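Local coordinates for probable aromatic acid decarboxylase (Escherichia coli, PDB 1SBZ) that acts as an FMN-dependent, UbiX-like aromatic acid decarboxylase that assembles as a homododecamer, at the interface of chains A and B and the interface of chains A and C. Sequence-based numbering; all coordinates share one arbitrary frame. Chains: chain A/B/C, Probable aromatic acid decarboxylase.

Contact 1: the interface of chains A and B. Residues chain A 168, 172, 182; chain B 74-75, 112-113.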
# COMPACT_ATOMS: atom_id res chain seq x y z
N ARG A 168 25.26 12.81 -21.35
CA ARG A 168 23.91 12.81 -20.77
C ARG A 168 23.92 12.63 -19.25
O ARG A 168 22.99 13.05 -18.56
CB ARG A 168 23.05 11.73 -21.43
CG ARG A 168 22.96 11.84 -22.97
CD ARG A 168 21.71 12.53 -23.52
NE ARG A 168 21.27 13.65 -22.70
CZ ARG A 168 20.10 13.70 -22.08
NH1 ARG A 168 19.21 12.72 -22.20
NH2 ARG A 168 19.80 14.76 -21.35
N GLN A 172 23.13 16.10 -15.85
CA GLN A 172 22.48 16.11 -14.54
C GLN A 172 23.09 17.15 -13.61
O GLN A 172 22.43 17.65 -12.71
CB GLN A 172 22.53 14.72 -13.90
CG GLN A 172 21.66 13.67 -14.59
CD GLN A 172 20.18 13.93 -14.39
OE1 GLN A 172 19.73 14.22 -13.28
NE2 GLN A 172 19.41 13.84 -15.47
N ARG A 182 23.92 15.63 -29.94
CA ARG A 182 22.62 16.04 -29.39
C ARG A 182 21.53 16.13 -30.46
O ARG A 182 21.82 16.28 -31.65
CB ARG A 182 22.74 17.39 -28.66
CG ARG A 182 23.40 17.30 -27.31
CD ARG A 182 23.30 18.58 -26.49
NE ARG A 182 24.24 18.59 -25.36
CZ ARG A 182 23.99 18.04 -24.17
NH1 ARG A 182 22.84 17.44 -23.92
NH2 ARG A 182 24.92 18.10 -23.22
N GLY B 74 15.53 14.90 -24.61
CA GLY B 74 16.12 15.38 -23.36
C GLY B 74 17.49 16.01 -23.53
O GLY B 74 17.97 16.69 -22.63
N SER B 75 18.12 15.77 -24.68
CA SER B 75 19.42 16.39 -25.00
C SER B 75 19.27 17.87 -25.34
O SER B 75 20.23 18.63 -25.25
CB SER B 75 20.08 15.67 -26.17
OG SER B 75 19.28 15.77 -27.33
N LYS B 112 11.77 13.16 -16.90
CA LYS B 112 12.90 12.24 -16.89
C LYS B 112 14.25 12.97 -16.72
O LYS B 112 15.20 12.41 -16.18
CB LYS B 112 12.88 11.34 -18.14
CG LYS B 112 13.43 11.99 -19.41
CD LYS B 112 13.18 11.14 -20.63
CE LYS B 112 13.85 11.75 -21.86
NZ LYS B 112 15.33 11.50 -21.87
N GLU B 113 14.31 14.22 -17.18
CA GLU B 113 15.53 15.02 -17.06
C GLU B 113 15.63 15.73 -15.71
O GLU B 113 16.67 16.32 -15.40
CB GLU B 113 15.65 16.05 -18.19
CG GLU B 113 15.71 15.47 -19.60
CD GLU B 113 16.91 14.56 -19.83
OE1 GLU B 113 18.01 14.83 -19.29
OE2 GLU B 113 16.74 13.56 -20.56
O HOH W 1 20.35 13.43 -17.85
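Little carbon surface lies at the centre of this A–B subunit contact, and B:Ser75 supplies much of it. Its CB packs against the aliphatic stem of A:Arg182, 3.9 Å from CG, while its backbone lies across one face of the A:Arg168 guanidinium, the amide N 3.8 Å from the plane over its centre. The stem of A:Arg182, extended from CG to NE, runs alongside B:Ser75 and brings NH1 to the serine carbonyl O at 3.2 Å. That bond lies on a lone pair in the carbonyl plane but is bent at the hydrogen (136°) and tilted from the guanidinium plane.

Further out, A:Arg168 folds at chi2 (-98°) and chi3 and turns its terminal edge to B:Glu113. It grips the carboxylate end-on: NH2 reaches OE1 at 2.7 Å, in a salt bridge, and NH1 donates to OE2 at 3.1 Å. The two flat groups are twisted by 39°, so both oxygens are approached from above the carboxylate plane. B:Lys112 NZ, on the glutamate's own side, donates to the same OE2 at 2.8 Å, nearly along its C–O axis; the shared carboxylate probably offsets the two neighbouring positive charges. At the rim, a water links B:Glu113 OE1, the carbonyl O of A:Arg168 and A:Gln172 NE2, the last 2.6 Å from the water.

On chain A the contact uses the end of helix 158-170, the following 3-10 turn 171-173 and the C-terminal tail; on chain B it uses the loop at B:Gly74 and B:Ser75 and the last turn of helix 102-113.

Contact 2: the interface of chains A and C. Residues chain A 94-98, 108, 111, 137, 140; chain C 88-89, 92, 129-130, 132-133.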
# COMPACT_ATOMS: atom_id res chain seq x y z
N ILE A 94 22.45 0.70 -1.54
CA ILE A 94 22.03 2.10 -1.37
C ILE A 94 20.54 2.16 -1.02
O ILE A 94 20.13 2.87 -0.10
CB ILE A 94 22.37 2.94 -2.65
CG1 ILE A 94 23.89 3.08 -2.81
CG2 ILE A 94 21.74 4.32 -2.59
CD1 ILE A 94 24.32 3.61 -4.20
N ARG A 95 19.72 1.39 -1.74
CA ARG A 95 18.27 1.42 -1.51
C ARG A 95 17.94 0.97 -0.09
O ARG A 95 17.11 1.58 0.59
CB ARG A 95 17.55 0.54 -2.55
CG ARG A 95 16.01 0.59 -2.48
CD ARG A 95 15.37 -0.33 -1.43
NE ARG A 95 13.93 -0.08 -1.28
CZ ARG A 95 13.38 0.85 -0.49
NH1 ARG A 95 14.14 1.66 0.25
NH2 ARG A 95 12.06 0.97 -0.43
N ALA A 96 18.60 -0.09 0.36
CA ALA A 96 18.40 -0.64 1.69
C ALA A 96 18.99 0.26 2.79
O ALA A 96 18.52 0.23 3.94
CB ALA A 96 19.01 -2.04 1.77
N GLY A 97 19.99 1.05 2.41
CA GLY A 97 20.75 1.88 3.35
C GLY A 97 21.86 1.11 4.06
O GLY A 97 22.39 1.57 5.06
N TYR A 98 22.20 -0.06 3.54
CA TYR A 98 23.22 -0.90 4.14
C TYR A 98 24.61 -0.41 3.72
O TYR A 98 25.24 -0.97 2.84
CB TYR A 98 23.01 -2.37 3.76
CG TYR A 98 23.87 -3.30 4.57
CD1 TYR A 98 23.73 -3.35 5.96
CD2 TYR A 98 24.83 -4.12 3.97
CE1 TYR A 98 24.51 -4.19 6.72
CE2 TYR A 98 25.62 -4.97 4.74
CZ TYR A 98 25.45 -5.00 6.12
OH TYR A 98 26.20 -5.81 6.91
N ASP A 108 24.83 7.25 0.78
CA ASP A 108 23.92 7.47 1.91
C ASP A 108 24.02 8.89 2.45
O ASP A 108 23.01 9.50 2.85
CB ASP A 108 24.20 6.45 3.02
CG ASP A 108 23.01 6.28 3.97
OD1 ASP A 108 21.91 5.94 3.49
OD2 ASP A 108 23.11 6.42 5.20
N LEU A 111 22.52 11.46 -0.03
CA LEU A 111 21.07 11.44 0.14
C LEU A 111 20.56 12.17 1.39
O LEU A 111 19.63 12.96 1.30
CB LEU A 111 20.53 10.01 0.10
CG LEU A 111 20.69 9.30 -1.25
CD1 LEU A 111 20.00 7.95 -1.23
CD2 LEU A 111 20.16 10.16 -2.40
N LEU A 137 14.47 4.40 -5.11
CA LEU A 137 15.45 5.49 -5.16
C LEU A 137 15.00 6.63 -6.10
O LEU A 137 15.22 7.80 -5.79
CB LEU A 137 16.85 4.97 -5.52
CG LEU A 137 17.53 4.14 -4.43
CD1 LEU A 137 18.76 3.42 -4.96
CD2 LEU A 137 17.89 5.01 -3.22
N MSE A 140 12.88 9.22 -4.53
CA MSE A 140 13.65 10.08 -3.64
C MSE A 140 14.47 11.12 -4.39
O MSE A 140 15.25 11.86 -3.78
CB MSE A 140 14.60 9.24 -2.79
CG MSE A 140 13.92 8.25 -1.87
SE MSE A 140 15.21 7.20 -0.87
CE MSE A 140 16.44 8.62 -0.30
N MSE C 88 23.42 4.02 10.80
CA MSE C 88 22.36 3.79 9.83
C MSE C 88 22.57 2.47 9.10
O MSE C 88 21.62 1.76 8.82
CB MSE C 88 22.27 4.96 8.86
CG MSE C 88 21.86 6.27 9.52
SE MSE C 88 20.18 6.15 10.49
CE MSE C 88 20.86 5.88 12.32
N LYS C 89 23.83 2.14 8.83
CA LYS C 89 24.12 0.88 8.16
C LYS C 89 23.72 -0.34 9.02
O LYS C 89 23.07 -1.27 8.52
CB LYS C 89 25.58 0.83 7.67
CG LYS C 89 26.53 0.06 8.52
CD LYS C 89 26.72 -1.34 8.02
CE LYS C 89 27.30 -2.18 9.13
NZ LYS C 89 28.14 -3.30 8.67
N ALA C 92 20.04 -0.48 9.11
CA ALA C 92 19.56 -0.95 7.81
C ALA C 92 19.65 -2.47 7.69
O ALA C 92 18.72 -3.11 7.19
CB ALA C 92 20.32 -0.27 6.69
N ILE C 129 15.38 6.95 3.58
CA ILE C 129 15.81 5.58 3.85
C ILE C 129 15.93 5.31 5.34
O ILE C 129 15.45 4.29 5.82
CB ILE C 129 17.14 5.26 3.13
CG1 ILE C 129 16.97 5.39 1.62
CG2 ILE C 129 17.62 3.86 3.50
CD1 ILE C 129 18.27 5.40 0.86
N HIS C 130 16.58 6.23 6.08
CA HIS C 130 16.78 6.05 7.52
C HIS C 130 15.42 5.92 8.24
O HIS C 130 15.24 5.05 9.09
CB HIS C 130 17.59 7.20 8.13
CG HIS C 130 18.91 7.44 7.47
ND1 HIS C 130 19.45 8.70 7.32
CD2 HIS C 130 19.79 6.58 6.90
CE1 HIS C 130 20.62 8.61 6.70
NE2 HIS C 130 20.84 7.34 6.43
N GLU C 132 12.37 5.19 6.89
CA GLU C 132 11.75 3.94 6.45
C GLU C 132 12.15 2.79 7.35
O GLU C 132 11.30 2.05 7.83
CB GLU C 132 12.20 3.58 5.03
CG GLU C 132 11.41 4.24 3.92
CD GLU C 132 11.74 3.67 2.55
OE1 GLU C 132 10.80 3.46 1.76
OE2 GLU C 132 12.94 3.44 2.25
N ASN C 133 13.46 2.64 7.56
CA ASN C 133 14.01 1.52 8.31
C ASN C 133 13.65 1.62 9.78
O ASN C 133 13.32 0.62 10.42
CB ASN C 133 15.54 1.45 8.14
CG ASN C 133 15.98 1.14 6.70
OD1 ASN C 133 17.10 1.50 6.30
ND2 ASN C 133 15.15 0.45 5.94
O HOH W 2 17.18 -2.08 5.08
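The A–C contact is a subunit interface of the homododecamer between copies of one protein, and it contributes to holding the assembly together; in this patch an isoleucine of one subunit packs into the neighbour's surface, flanked by polar pairs, one of them a salt bridge. C:Ile129 buries 109 Å², the largest share of any residue in the patch. Its CG1 branch crosses A:Met140, a selenomethionine, at about a right angle, 3.5 Å from SE, and ends in CD1, which lies 3.7 Å from A:Leu111 CD1 and also touches the carbonyl O of A:Ile94. The other branch, CG2, covers the CA of A:Gly97.

On one flank, C:His130 and A:Asp108 meet tip to tip. NE2 donates to OD2 at 2.7 Å in an almost straight bond (177° at the hydrogen). OD2 lies in the ring plane at its edge, but the carboxylate is turned 73° against the ring, so OD2 is met from above the carboxylate plane. C:Met88 CG sits over one face of the imidazole, towards its rim, and would help fix the ring; the neighbouring carboxylate may favour a protonated histidine. On the opposite flank, A:Arg95 bends at chi2 (-83°) and sends NH1 in its guanidinium plane to the syn lone pair of C:Glu132 OE2, 2.9 Å away, a salt bridge carried by an extended glutamate.

A:Tyr98 and C:Lys89 run side by side in the same direction, with lysine CD 3.8 Å from ring atom CE1. A water joins the carbonyl oxygens of A:Ala96 and C:Ala92. As modelled, C:Asn133 OD1 clashes with A:Ala96 O, two acceptors 3.0 Å apart, which suggests that the amide may be flipped.

Chain A presents the end of helix 88-96, the turn after it, helix 102-113 and the residues around helix 128-138; chain C presents helices 88-96 and 128-139, the former carrying FMN-site residues C:Met88 and C:Lys89.

Contact 1 and contact 2 are separated by about 27 Å between the centres of their C-alpha atoms, and chain A uses different residues in each. They nevertheless share helix 102-113: its last turn, through the lysine and glutamate, serves contact 1 on chain B, whereas the aspartate and leucine further back serve contact 2 on chain A. Because every copy repeats these roles, the one helix meets two different neighbours in the dodecamer. Contact 1 is mainly polar, centred on a salt bridge, while contact 2 has an apolar plug and borders the flavin-binding segment, so assembly there may bear on the active site.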